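Local coordinates for taurocyamine kinase (Schistosoma mansoni, PDB 4WOD), which reversibly transfers phosphate from ATP to the guanidino compound taurocyamine, giving the phosphagen N-phosphotaurocyamine, with magnesium as cofactor, as a duplicated kinase of two repeats, at residues Gly90-Pro95 with Arg325-Thr330; His94-Phe99 with Phe258-Gly263; Leu287-Asn292 with Val363-Pro368; Ala373-Gly378 with Gly416-Arg421. The protein carries 4 engineered substitutions. All blocks are in the same frame, centred on the assembly; numbering follows the deposited sequence.

How the contacts relate
Contacts 1 and 2 lie in the first repeat, their centres about 8 Å apart, and share His94 and Pro95 of the loop that joins helix 74-84 to strand 117-126. Contact 1 ties this loop to the residues before helix 331-355, contact 2 to the small hairpin of strands 258-259 and 263-264. Contact 3 is about 33 Å from contact 1, centre to centre, and bridges the first repeat and the segment leading into the second. Contact 4, about 16 Å from contact 3 between centres, is internal to the second repeat; Glu367 meets Tyr418 between them. Along the chain contacts 1 and 3 interleave, while contact 4 follows all others.

Contact 1 of 4, residues Gly90-Pro95 with Arg325-Thr330; sequences GKIQHP and RRLGLT
His94 and Gly328 join two loops of the first phosphagen kinase repeat: the linker leaving helix 74-84 and the loop between strand 318-323 and the long helix 331-355. The directional evidence is one hydrogen bond, from Gly328 N to His94 ND1, 2.9 Å long with 165° at the hydrogen. The donor lies near the imidazole plane, which helps fix the ring's rotation, and ND1 as acceptor is consistent with a neutral ring protonated at NE2. CG of His94 stands anti to its backbone N (chi1 -168°), which sets CG on the side of the loop 325-330. There CE1 approaches Leu329 O obliquely, at 3.0 Å, and Leu327 CD1 comes to 3.7 Å from His94 ND1. CD of Pro95 lies over one face of the imidazole, offset toward its rim, while CG of Pro95 rests 3.8 Å from Thr330 CG2. Gly328 CA and Gln93 O form a CA-H...O contact, 3.5 Å between the two atoms; Gly328 adopts backbone angles (phi 94°) that favour glycine. Farther along, Ile92 CG2 meets Leu327 CD2 at 3.8 Å, the two side chains crossing at a slant. Ile81 of helix 74-84 touches both of them, Thr274 binds the backbone of Arg326, and Thr330 OG1 caps the start of helix 331-355 through Asp333 N.

Contact 2 of 4, residues His94-Phe99 with Phe258-Gly263; sequences HPKSNF and FNDRLG
The backbones of His94 and Asp260 are joined where His94 N donates to Asp260 O, 3.1 Å away with 152° at the hydrogen, the donor standing above the carbonyl plane. A water adds a second link, donating to His94 O at 2.8 Å and also to Asp260 OD1. That carboxylate oxygen further receives Lys96 NZ in a salt bridge, on its syn lone pair; the modelled separation of Lys96 NZ and Asp260 OD1, 2.5 Å, is short for such a pair. The water's 2.5 Å to Asp260 OD1 is equally short, so the strength of either bond is doubtful. The lysine chain bends at chi2 (-55°), which turns CD back before CE and NZ extend to the acid.

Asp260 lies in the turn of a small antiparallel hairpin, strands 258-259 and 263-264. Asn259 OD1 accepts from both Arg261 N, forming an Asx turn, and Leu262 N, while Leu262 and Gly263 together face Asn259 as a classic beta bulge. Gly263 CA lies 3.5 Å from His94 CD2 and over one face of the Phe258 ring, toward the rim.

Phe258 crosses His94 at about a right angle, its CE1 lying at the imidazole edge, 4.0 Å from His94 CD2. Pro95 O lies in the plane of the phenyl ring at its edge, 3.5 Å from Phe258 CZ. Phe264 packs edge-to-face with Phe258. Beyond the two segments, Arg261 forms a salt bridge with Asp78 of helix 74-84, and Ser97 OG is bonded to Glu331 of helix 331-355.

Contact 3 of 4, residues Leu287-Asn292 with Val363-Pro368; sequences LASLPN and VMPVEP
Pro291 and Met364 supply the purely apolar part of this contact, meeting tip to tip. Met364 CE stands 3.7 Å from Pro291 CD and 3.9 Å from Pro291 CG, so the methyl touches one side of the pyrrolidine. Its reach comes from an extended chain: CG is anti to the backbone N (chi1 -175°), and the remaining torsions stay close to trans.

A second group pairs carbon with oxygen without hydrogen bonding. Leu290 divides its two methyls between separate partners: CD2 lies 3.8 Å from Pro365 O, and CD1 lies 3.8 Å from Glu367 OE2, with the leucine and glutamate side chains slanting across each other. Ser289 OG comes within 3.7 Å of Pro365 CG, although its polar bond is made to Met286 O, within its own part of the chain.

The polar bonds are made to neighbours. Glu367 bends at chi2 (93°), and its carboxylate is held by helix 409-418: OE1 in a salt bridge with Arg414 and OE2 in a hydrogen bond with Tyr418 OH. Arg414 also binds Asn292 OD1, so this helix reaches both segments.

The contact joins the weakly bonded helical turn around 285-288 and the loop after it, in the first repeat, to the connection between helix 331-355 and helix 369-376, where the second repeat begins. Across it the two segments rely on van der Waals contact alone; Pro365 O is buried here without a partner in the model, whereas the acid beside Leu290 is paired, probably easing the cost of placing its charge against a methyl.

Contact 4 of 4, residues Ala373-Gly378 with Gly416-Arg421; sequences AKLLEG and GAYNNR
The Tyr418 ring takes Leu375 CD1 on one face, the methyl lying 3.9 Å from the ring centroid and 27° off its normal, a CH-pi contact shifted toward the rim. CE1 of Tyr418 is the nearest ring atom, 3.5 Å from Leu375 CD1. Beyond the ring, its OH bonds Glu367. The other flat group is the Asn420 amide. Gly416 O lies near its plane and accepts from Asn420 ND2 at 3.0 Å; the amide nitrogen also lies within the carbonyl plane of that acceptor. ND2 reaches two further carbonyls by weak bonds, Ala417 O and, across the contact, Leu375 O at 3.4 Å.

A water bridges the same pair of segments, donating to Leu375 O at 2.8 Å and to Asn420 OD1 at 2.9 Å. OD1 of Asn420 meanwhile sits 3.3 Å from Gly378 CA, close against that glycine.

Where the C-terminal parts of helices 369-376 and 409-418 come together, the backbones approach closely, with the CA atoms of Leu376 and Ala417 4.1 Å apart. Gly416 and Ala417 probably help this approach: Leu376 CD1 packs on the backbone of Gly416, and Leu375 CB lies against Ala417 CB.

Both helices belong to the N-terminal phosphagen kinase region of the second repeat. They are joined here by apolar packing plus one asparagine, whose amide bonds Gly416 O within its own segment and reaches Leu375 O across the contact only by a weak bond, reinforced by the water.

Contact 1 of 4, residues Gly90-Pro95 with Arg325-Thr330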
loop_
_atom_site.group_PDB
_atom_site.type_symbol
_atom_site.label_atom_id
_atom_site.label_comp_id
_atom_site.label_asym_id
_atom_site.label_seq_id
_atom_site.Cartn_x
_atom_site.Cartn_y
_atom_site.Cartn_z
ATOM N N GLY A 90 22.721 -6.764 -4.760
ATOM C CA GLY A 90 23.600 -6.454 -3.650
ATOM C C GLY A 90 24.856 -5.789 -4.170
ATOM O O GLY A 90 25.912 -5.860 -3.548
ATOM N N LYS A 91 24.730 -5.137 -5.325
ATOM C CA LYS A 91 25.860 -4.498 -5.997
ATOM C C LYS A 91 25.972 -3.043 -5.568
ATOM O O LYS A 91 25.847 -2.126 -6.383
ATOM C CB LYS A 91 25.703 -4.590 -7.515
ATOM C CG LYS A 91 27.013 -4.496 -8.276
ATOM C CD LYS A 91 26.783 -4.480 -9.782
ATOM C CE LYS A 91 27.404 -5.698 -10.455
ATOM N NZ LYS A 91 27.323 -5.609 -11.943
ATOM N N ILE A 92 26.194 -2.833 -4.280
ATOM C CA ILE A 92 26.132 -1.495 -3.720
ATOM C C ILE A 92 27.210 -0.604 -4.302
ATOM O O ILE A 92 28.379 -0.954 -4.289
ATOM C CB ILE A 92 26.269 -1.538 -2.200
ATOM C CG1 ILE A 92 25.371 -2.645 -1.637
ATOM C CG2 ILE A 92 25.927 -0.180 -1.609
ATOM C CD1 ILE A 92 25.611 -2.935 -0.176
ATOM N N GLN A 93 26.817 0.543 -4.842
ATOM C CA GLN A 93 27.817 1.487 -5.329
ATOM C C GLN A 93 27.269 2.901 -5.257
ATOM O O GLN A 93 26.058 3.104 -5.149
ATOM C CB GLN A 93 28.257 1.133 -6.755
ATOM C CG GLN A 93 27.158 1.190 -7.803
ATOM C CD GLN A 93 27.655 0.757 -9.187
ATOM O OE1 GLN A 93 28.595 1.340 -9.738
ATOM N NE2 GLN A 93 27.026 -0.276 -9.745
ATOM N N HIS A 94 28.157 3.879 -5.286
ATOM C CA HIS A 94 27.718 5.265 -5.213
ATOM C C HIS A 94 28.655 6.179 -5.989
ATOM O O HIS A 94 29.875 6.088 -5.835
ATOM C CB HIS A 94 27.633 5.725 -3.752
ATOM C CG HIS A 94 26.926 7.026 -3.593
ATOM N ND1 HIS A 94 25.556 7.133 -3.670
ATOM C CD2 HIS A 94 27.394 8.283 -3.412
ATOM C CE1 HIS A 94 25.208 8.394 -3.529
ATOM N NE2 HIS A 94 26.304 9.112 -3.358
ATOM N N PRO A 95 28.092 7.103 -6.788
ATOM C CA PRO A 95 28.940 8.004 -7.582
ATOM C C PRO A 95 29.609 9.105 -6.761
ATOM O O PRO A 95 29.183 9.379 -5.642
ATOM C CB PRO A 95 27.950 8.611 -8.587
ATOM C CG PRO A 95 26.667 8.612 -7.884
ATOM C CD PRO A 95 26.658 7.374 -6.991
ATOM N N ARG A 325 15.039 8.371 -2.804
ATOM C CA ARG A 325 16.358 7.767 -2.958
ATOM C C ARG A 325 17.448 8.547 -2.254
ATOM O O ARG A 325 17.402 9.768 -2.194
ATOM C CB ARG A 325 16.715 7.608 -4.441
ATOM C CG ARG A 325 15.954 6.509 -5.127
ATOM C CD ARG A 325 16.441 6.324 -6.565
ATOM N NE ARG A 325 15.473 5.631 -7.413
ATOM C CZ ARG A 325 15.213 4.330 -7.335
ATOM N NH1 ARG A 325 15.835 3.582 -6.423
ATOM N NH2 ARG A 325 14.325 3.774 -8.156
ATOM N N ARG A 326 18.429 7.828 -1.716
ATOM C CA ARG A 326 19.610 8.454 -1.112
ATOM C C ARG A 326 20.903 7.901 -1.706
ATOM O O ARG A 326 21.896 8.616 -1.859
ATOM C CB ARG A 326 19.649 8.219 0.407
ATOM C CG ARG A 326 18.422 8.643 1.182
ATOM C CD ARG A 326 18.442 10.120 1.548
ATOM N NE ARG A 326 17.290 10.444 2.383
ATOM C CZ ARG A 326 16.039 10.536 1.941
ATOM N NH1 ARG A 326 15.756 10.345 0.644
ATOM N NH2 ARG A 326 15.064 10.808 2.800
ATOM N N LEU A 327 20.892 6.606 -1.990
ATOM C CA LEU A 327 22.104 5.891 -2.346
ATOM C C LEU A 327 22.088 5.451 -3.805
ATOM O O LEU A 327 21.073 4.968 -4.306
ATOM C CB LEU A 327 22.281 4.681 -1.426
ATOM C CG LEU A 327 23.519 3.806 -1.621
ATOM C CD1 LEU A 327 24.763 4.528 -1.133
ATOM C CD2 LEU A 327 23.355 2.488 -0.894
ATOM N N GLY A 328 23.213 5.629 -4.490
ATOM C CA GLY A 328 23.332 5.170 -5.864
ATOM C C GLY A 328 23.015 6.195 -6.932
ATOM O O GLY A 328 22.830 5.836 -8.091
ATOM N N LEU A 329 22.939 7.463 -6.537
ATOM C CA LEU A 329 22.747 8.575 -7.472
ATOM C C LEU A 329 23.455 9.801 -6.919
ATOM O O LEU A 329 23.860 9.813 -5.759
ATOM C CB LEU A 329 21.257 8.909 -7.727
ATOM C CG LEU A 329 20.189 8.949 -6.628
ATOM C CD1 LEU A 329 20.576 9.734 -5.387
ATOM C CD2 LEU A 329 18.898 9.544 -7.175
ATOM N N THR A 330 23.615 10.831 -7.745
ATOM C CA THR A 330 24.203 12.075 -7.259
ATOM C C THR A 330 23.179 12.955 -6.548
ATOM O O THR A 330 21.963 12.710 -6.606
ATOM C CB THR A 330 24.816 12.905 -8.395
ATOM O OG1 THR A 330 23.760 13.343 -9.253
ATOM C CG2 THR A 330 25.813 12.094 -9.173
#

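Contact 2 of 4, residues His94-Phe99 with Phe258-Gly263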
loop_
_atom_site.group_PDB
_atom_site.type_symbol
_atom_site.label_atom_id
_atom_site.label_comp_id
_atom_site.label_asym_id
_atom_site.label_seq_id
_atom_site.Cartn_x
_atom_site.Cartn_y
_atom_site.Cartn_z
ATOM N N HIS A 94 28.157 3.879 -5.286
ATOM C CA HIS A 94 27.718 5.265 -5.213
ATOM C C HIS A 94 28.655 6.179 -5.989
ATOM O O HIS A 94 29.875 6.088 -5.835
ATOM C CB HIS A 94 27.633 5.725 -3.752
ATOM C CG HIS A 94 26.926 7.026 -3.593
ATOM N ND1 HIS A 94 25.556 7.133 -3.670
ATOM C CD2 HIS A 94 27.394 8.283 -3.412
ATOM C CE1 HIS A 94 25.208 8.394 -3.529
ATOM N NE2 HIS A 94 26.304 9.112 -3.358
ATOM N N PRO A 95 28.092 7.103 -6.788
ATOM C CA PRO A 95 28.940 8.004 -7.582
ATOM C C PRO A 95 29.609 9.105 -6.761
ATOM O O PRO A 95 29.183 9.379 -5.642
ATOM C CB PRO A 95 27.950 8.611 -8.587
ATOM C CG PRO A 95 26.667 8.612 -7.884
ATOM C CD PRO A 95 26.658 7.374 -6.991
ATOM N N LYS A 96 30.655 9.725 -7.308
ATOM C CA LYS A 96 31.218 10.911 -6.687
ATOM C C LYS A 96 30.117 11.947 -6.512
ATOM O O LYS A 96 29.170 12.003 -7.305
ATOM C CB LYS A 96 32.360 11.494 -7.522
ATOM C CG LYS A 96 33.529 10.553 -7.712
ATOM C CD LYS A 96 34.073 10.057 -6.385
ATOM C CE LYS A 96 35.491 9.492 -6.562
ATOM N NZ LYS A 96 35.854 8.666 -5.375
ATOM N N SER A 97 30.243 12.729 -5.449
ATOM C CA SER A 97 29.339 13.823 -5.146
ATOM C C SER A 97 29.263 14.776 -6.332
ATOM O O SER A 97 30.294 15.115 -6.920
ATOM C CB SER A 97 29.823 14.550 -3.889
ATOM O OG SER A 97 28.991 15.638 -3.538
ATOM N N ASN A 98 28.045 15.174 -6.692
ATOM C CA ASN A 98 27.825 16.169 -7.747
ATOM C C ASN A 98 26.494 16.893 -7.555
ATOM O O ASN A 98 25.421 16.318 -7.820
ATOM C CB ASN A 98 27.865 15.521 -9.133
ATOM C CG ASN A 98 27.577 16.516 -10.254
ATOM O OD1 ASN A 98 27.778 17.720 -10.098
ATOM N ND2 ASN A 98 27.070 16.013 -11.377
ATOM N N PHE A 99 26.584 18.142 -7.089
ATOM C CA PHE A 99 25.428 18.997 -6.839
ATOM C C PHE A 99 24.949 19.624 -8.155
ATOM O O PHE A 99 23.812 20.100 -8.255
ATOM C CB PHE A 99 25.752 20.094 -5.789
ATOM C CG PHE A 99 25.729 19.592 -4.354
ATOM C CD1 PHE A 99 24.548 19.575 -3.624
ATOM C CD2 PHE A 99 26.891 19.114 -3.752
ATOM C CE1 PHE A 99 24.516 19.095 -2.323
ATOM C CE2 PHE A 99 26.867 18.619 -2.444
ATOM C CZ PHE A 99 25.668 18.622 -1.731
ATOM N N PHE A 258 33.842 9.318 3.222
ATOM C CA PHE A 258 33.161 8.903 2.004
ATOM C C PHE A 258 33.873 7.696 1.415
ATOM O O PHE A 258 35.089 7.675 1.369
ATOM C CB PHE A 258 33.129 10.074 0.999
ATOM C CG PHE A 258 32.476 9.756 -0.339
ATOM C CD1 PHE A 258 31.225 10.294 -0.664
ATOM C CD2 PHE A 258 33.129 8.991 -1.296
ATOM C CE1 PHE A 258 30.629 10.031 -1.909
ATOM C CE2 PHE A 258 32.533 8.713 -2.533
ATOM C CZ PHE A 258 31.288 9.234 -2.842
ATOM N N ASN A 259 33.137 6.689 0.958
ATOM C CA ASN A 259 33.771 5.681 0.104
ATOM C C ASN A 259 32.875 5.330 -1.084
ATOM O O ASN A 259 31.659 5.596 -1.074
ATOM C CB ASN A 259 34.185 4.424 0.909
ATOM C CG ASN A 259 33.015 3.506 1.302
ATOM O OD1 ASN A 259 32.129 3.212 0.504
ATOM N ND2 ASN A 259 33.064 2.990 2.534
ATOM N N ASP A 260 33.482 4.741 -2.110
ATOM C CA ASP A 260 32.831 4.630 -3.402
ATOM C C ASP A 260 31.763 3.545 -3.440
ATOM O O ASP A 260 31.139 3.335 -4.468
ATOM C CB ASP A 260 33.869 4.383 -4.506
ATOM C CG ASP A 260 34.859 5.535 -4.642
ATOM O OD1 ASP A 260 34.508 6.543 -5.303
ATOM O OD2 ASP A 260 35.976 5.438 -4.078
ATOM N N ARG A 261 31.540 2.883 -2.315
ATOM C CA ARG A 261 30.452 1.925 -2.192
ATOM C C ARG A 261 29.210 2.544 -1.517
ATOM O O ARG A 261 28.097 2.457 -2.047
ATOM C CB ARG A 261 30.957 0.715 -1.414
ATOM C CG ARG A 261 30.022 -0.460 -1.325
ATOM C CD ARG A 261 30.811 -1.645 -0.769
ATOM N NE ARG A 261 31.459 -1.310 0.497
ATOM C CZ ARG A 261 30.849 -1.443 1.662
ATOM N NH1 ARG A 261 29.619 -1.911 1.666
ATOM N NH2 ARG A 261 31.454 -1.126 2.805
ATOM N N LEU A 262 29.399 3.190 -0.363
ATOM C CA LEU A 262 28.273 3.741 0.387
ATOM C C LEU A 262 28.124 5.246 0.252
ATOM O O LEU A 262 27.203 5.828 0.823
ATOM C CB LEU A 262 28.403 3.392 1.882
ATOM C CG LEU A 262 28.582 1.887 2.136
ATOM C CD1 LEU A 262 28.756 1.590 3.610
ATOM C CD2 LEU A 262 27.408 1.108 1.569
ATOM N N GLY A 263 29.036 5.895 -0.459
ATOM C CA GLY A 263 29.030 7.348 -0.458
ATOM C C GLY A 263 29.401 7.929 0.904
ATOM O O GLY A 263 30.339 7.451 1.546
HETATM O O HOH W 1 32.405 6.970 -6.546
#

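Contact 3 of 4, residues Leu287-Asn292 with Val363-Pro368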
loop_
_atom_site.group_PDB
_atom_site.type_symbol
_atom_site.label_atom_id
_atom_site.label_comp_id
_atom_site.label_asym_id
_atom_site.label_seq_id
_atom_site.Cartn_x
_atom_site.Cartn_y
_atom_site.Cartn_z
ATOM N N LEU A 287 -5.362 13.964 -2.985
ATOM C CA LEU A 287 -4.402 12.947 -3.384
ATOM C C LEU A 287 -4.122 11.975 -2.241
ATOM O O LEU A 287 -4.036 10.761 -2.455
ATOM C CB LEU A 287 -3.093 13.601 -3.846
ATOM C CG LEU A 287 -1.825 12.778 -4.071
ATOM C CD1 LEU A 287 -1.968 11.738 -5.191
ATOM C CD2 LEU A 287 -0.672 13.742 -4.374
ATOM N N ALA A 288 -3.991 12.525 -1.038
ATOM C CA ALA A 288 -3.690 11.744 0.159
ATOM C C ALA A 288 -4.783 10.729 0.457
ATOM O O ALA A 288 -4.553 9.737 1.168
ATOM C CB ALA A 288 -3.503 12.663 1.352
ATOM N N SER A 289 -5.967 10.977 -0.089
ATOM C CA SER A 289 -7.137 10.156 0.211
ATOM C C SER A 289 -7.318 9.019 -0.798
ATOM O O SER A 289 -8.201 8.170 -0.636
ATOM C CB SER A 289 -8.396 11.024 0.241
ATOM O OG SER A 289 -8.824 11.333 -1.076
ATOM N N LEU A 290 -6.508 9.012 -1.851
ATOM C CA LEU A 290 -6.587 7.934 -2.828
ATOM C C LEU A 290 -6.159 6.644 -2.132
ATOM O O LEU A 290 -5.328 6.680 -1.227
ATOM C CB LEU A 290 -5.722 8.225 -4.055
ATOM C CG LEU A 290 -6.255 9.400 -4.899
ATOM C CD1 LEU A 290 -5.253 9.822 -5.930
ATOM C CD2 LEU A 290 -7.584 9.026 -5.568
ATOM N N PRO A 291 -6.762 5.512 -2.524
ATOM C CA PRO A 291 -6.445 4.248 -1.842
ATOM C C PRO A 291 -4.983 3.846 -1.983
ATOM O O PRO A 291 -4.399 3.316 -1.029
ATOM C CB PRO A 291 -7.364 3.245 -2.533
ATOM C CG PRO A 291 -8.544 4.068 -2.945
ATOM C CD PRO A 291 -7.948 5.388 -3.388
ATOM N N ASN A 292 -4.397 4.117 -3.146
ATOM C CA ASN A 292 -3.004 3.808 -3.391
ATOM C C ASN A 292 -2.082 5.044 -3.377
ATOM O O ASN A 292 -1.079 5.074 -4.095
ATOM C CB ASN A 292 -2.869 3.072 -4.730
ATOM C CG ASN A 292 -3.449 3.861 -5.885
ATOM O OD1 ASN A 292 -4.323 4.706 -5.688
ATOM N ND2 ASN A 292 -2.962 3.595 -7.098
ATOM N N VAL A 363 -17.988 10.371 -1.310
ATOM C CA VAL A 363 -17.828 9.522 -2.487
ATOM C C VAL A 363 -16.369 9.619 -2.933
ATOM O O VAL A 363 -15.764 10.691 -2.869
ATOM C CB VAL A 363 -18.796 9.911 -3.611
ATOM C CG1 VAL A 363 -18.451 9.191 -4.899
ATOM C CG2 VAL A 363 -20.229 9.587 -3.182
ATOM N N MET A 364 -15.796 8.492 -3.338
ATOM C CA MET A 364 -14.389 8.443 -3.740
ATOM C C MET A 364 -14.051 9.453 -4.843
ATOM O O MET A 364 -14.722 9.497 -5.864
ATOM C CB MET A 364 -14.049 7.038 -4.212
ATOM C CG MET A 364 -12.584 6.810 -4.557
ATOM S SD MET A 364 -12.385 5.262 -5.485
ATOM C CE MET A 364 -10.647 5.369 -5.922
ATOM N N PRO A 365 -13.010 10.279 -4.635
ATOM C CA PRO A 365 -12.590 11.155 -5.734
ATOM C C PRO A 365 -11.789 10.357 -6.773
ATOM O O PRO A 365 -11.241 9.309 -6.439
ATOM C CB PRO A 365 -11.736 12.216 -5.027
ATOM C CG PRO A 365 -11.213 11.536 -3.830
ATOM C CD PRO A 365 -12.270 10.549 -3.394
ATOM N N VAL A 366 -11.745 10.814 -8.020
ATOM C CA VAL A 366 -11.059 10.060 -9.045
ATOM C C VAL A 366 -10.265 10.994 -9.945
ATOM O O VAL A 366 -10.667 12.140 -10.168
ATOM C CB VAL A 366 -12.051 9.212 -9.887
ATOM C CG1 VAL A 366 -12.983 10.116 -10.718
ATOM C CG2 VAL A 366 -11.301 8.176 -10.758
ATOM N N GLU A 367 -9.136 10.501 -10.448
ATOM C CA GLU A 367 -8.328 11.249 -11.418
ATOM C C GLU A 367 -9.138 11.490 -12.705
ATOM O O GLU A 367 -10.074 10.730 -13.015
ATOM C CB GLU A 367 -7.041 10.486 -11.732
ATOM C CG GLU A 367 -6.129 10.191 -10.522
ATOM C CD GLU A 367 -6.383 8.830 -9.857
ATOM O OE1 GLU A 367 -7.549 8.383 -9.787
ATOM O OE2 GLU A 367 -5.405 8.203 -9.401
ATOM N N PRO A 368 -8.787 12.546 -13.461
ATOM C CA PRO A 368 -9.424 12.745 -14.767
ATOM C C PRO A 368 -9.378 11.487 -15.643
ATOM O O PRO A 368 -8.371 10.766 -15.650
ATOM C CB PRO A 368 -8.593 13.871 -15.387
ATOM C CG PRO A 368 -8.178 14.698 -14.205
ATOM C CD PRO A 368 -7.865 13.648 -13.129
#

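Contact 4 of 4, residues Ala373-Gly378 with Gly416-Arg421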
loop_
_atom_site.group_PDB
_atom_site.type_symbol
_atom_site.label_atom_id
_atom_site.label_comp_id
_atom_site.label_asym_id
_atom_site.label_seq_id
_atom_site.Cartn_x
_atom_site.Cartn_y
_atom_site.Cartn_z
ATOM N N ALA A 373 -6.743 7.001 -18.607
ATOM C CA ALA A 373 -6.661 6.335 -19.904
ATOM C C ALA A 373 -5.194 6.192 -20.344
ATOM O O ALA A 373 -4.836 5.229 -21.021
ATOM C CB ALA A 373 -7.465 7.096 -20.946
ATOM N N LYS A 374 -4.354 7.149 -19.959
ATOM C CA LYS A 374 -2.925 7.056 -20.273
ATOM C C LYS A 374 -2.290 5.925 -19.471
ATOM O O LYS A 374 -1.563 5.107 -20.031
ATOM C CB LYS A 374 -2.207 8.383 -20.008
ATOM C CG LYS A 374 -2.717 9.535 -20.864
ATOM C CD LYS A 374 -1.718 10.687 -20.927
ATOM C CE LYS A 374 -2.262 11.957 -20.252
ATOM N NZ LYS A 374 -2.791 12.962 -21.223
ATOM N N LEU A 375 -2.596 5.831 -18.180
ATOM C CA LEU A 375 -2.040 4.715 -17.390
ATOM C C LEU A 375 -2.489 3.355 -17.947
ATOM O O LEU A 375 -1.726 2.375 -17.929
ATOM C CB LEU A 375 -2.420 4.840 -15.909
ATOM C CG LEU A 375 -1.851 6.036 -15.136
ATOM C CD1 LEU A 375 -2.409 6.102 -13.719
ATOM C CD2 LEU A 375 -0.333 5.981 -15.103
ATOM N N LEU A 376 -3.715 3.307 -18.462
ATOM C CA LEU A 376 -4.298 2.072 -18.978
ATOM C C LEU A 376 -3.620 1.600 -20.268
ATOM O O LEU A 376 -3.762 0.444 -20.665
ATOM C CB LEU A 376 -5.797 2.268 -19.198
ATOM C CG LEU A 376 -6.670 1.052 -19.505
ATOM C CD1 LEU A 376 -6.607 -0.004 -18.386
ATOM C CD2 LEU A 376 -8.121 1.506 -19.769
ATOM N N GLU A 377 -2.861 2.483 -20.915
ATOM C CA GLU A 377 -2.158 2.111 -22.143
ATOM C C GLU A 377 -1.190 0.943 -21.945
ATOM O O GLU A 377 -0.824 0.273 -22.905
ATOM C CB GLU A 377 -1.411 3.321 -22.710
ATOM C CG GLU A 377 -2.366 4.401 -23.157
ATOM C CD GLU A 377 -1.712 5.443 -24.036
ATOM O OE1 GLU A 377 -0.481 5.368 -24.254
ATOM O OE2 GLU A 377 -2.439 6.348 -24.493
ATOM N N GLY A 378 -0.802 0.690 -20.698
ATOM C CA GLY A 378 0.061 -0.431 -20.380
ATOM C C GLY A 378 -0.664 -1.766 -20.385
ATOM O O GLY A 378 -0.041 -2.822 -20.254
ATOM N N GLY A 416 -8.102 -0.955 -13.537
ATOM C CA GLY A 416 -7.308 -1.375 -14.681
ATOM C C GLY A 416 -6.158 -0.430 -14.977
ATOM O O GLY A 416 -5.041 -0.854 -15.307
ATOM N N ALA A 417 -6.428 0.862 -14.872
ATOM C CA ALA A 417 -5.385 1.865 -15.066
ATOM C C ALA A 417 -4.160 1.590 -14.179
ATOM O O ALA A 417 -3.014 1.673 -14.638
ATOM C CB ALA A 417 -5.938 3.236 -14.794
ATOM N N TYR A 418 -4.399 1.248 -12.914
ATOM C CA TYR A 418 -3.304 1.010 -11.981
ATOM C C TYR A 418 -2.890 -0.451 -11.827
ATOM O O TYR A 418 -1.869 -0.743 -11.187
ATOM C CB TYR A 418 -3.661 1.554 -10.610
ATOM C CG TYR A 418 -3.558 3.053 -10.498
ATOM C CD1 TYR A 418 -2.314 3.676 -10.449
ATOM C CD2 TYR A 418 -4.703 3.847 -10.415
ATOM C CE1 TYR A 418 -2.206 5.056 -10.335
ATOM C CE2 TYR A 418 -4.600 5.228 -10.311
ATOM C CZ TYR A 418 -3.347 5.822 -10.267
ATOM O OH TYR A 418 -3.242 7.194 -10.129
ATOM N N ASN A 419 -3.689 -1.360 -12.374
ATOM C CA ASN A 419 -3.344 -2.784 -12.420
ATOM C C ASN A 419 -3.612 -3.332 -13.807
ATOM O O ASN A 419 -4.689 -3.862 -14.077
ATOM C CB ASN A 419 -4.124 -3.577 -11.363
ATOM C CG ASN A 419 -3.908 -3.034 -9.958
ATOM O OD1 ASN A 419 -2.993 -3.462 -9.247
ATOM N ND2 ASN A 419 -4.740 -2.070 -9.556
ATOM N N ASN A 420 -2.614 -3.207 -14.683
ATOM C CA ASN A 420 -2.789 -3.456 -16.109
ATOM C C ASN A 420 -3.085 -4.911 -16.465
ATOM O O ASN A 420 -3.409 -5.202 -17.600
ATOM C CB ASN A 420 -1.540 -3.017 -16.888
ATOM C CG ASN A 420 -1.335 -1.506 -16.907
ATOM O OD1 ASN A 420 -0.228 -1.037 -17.185
ATOM N ND2 ASN A 420 -2.393 -0.738 -16.633
ATOM N N ARG A 421 -2.930 -5.836 -15.519
ATOM C CA ARG A 421 -3.279 -7.226 -15.801
ATOM C C ARG A 421 -4.750 -7.499 -15.465
ATOM O O ARG A 421 -5.296 -8.553 -15.815
ATOM C CB ARG A 421 -2.375 -8.185 -15.034
ATOM C CG ARG A 421 -0.899 -8.086 -15.417
ATOM C CD ARG A 421 -0.137 -9.306 -14.900
ATOM N NE ARG A 421 1.311 -9.115 -14.904
ATOM C CZ ARG A 421 2.186 -10.026 -14.482
ATOM N NH1 ARG A 421 1.772 -11.198 -14.027
ATOM N NH2 ARG A 421 3.481 -9.768 -14.520
HETATM O O HOH W 2 0.946 1.619 -17.447
#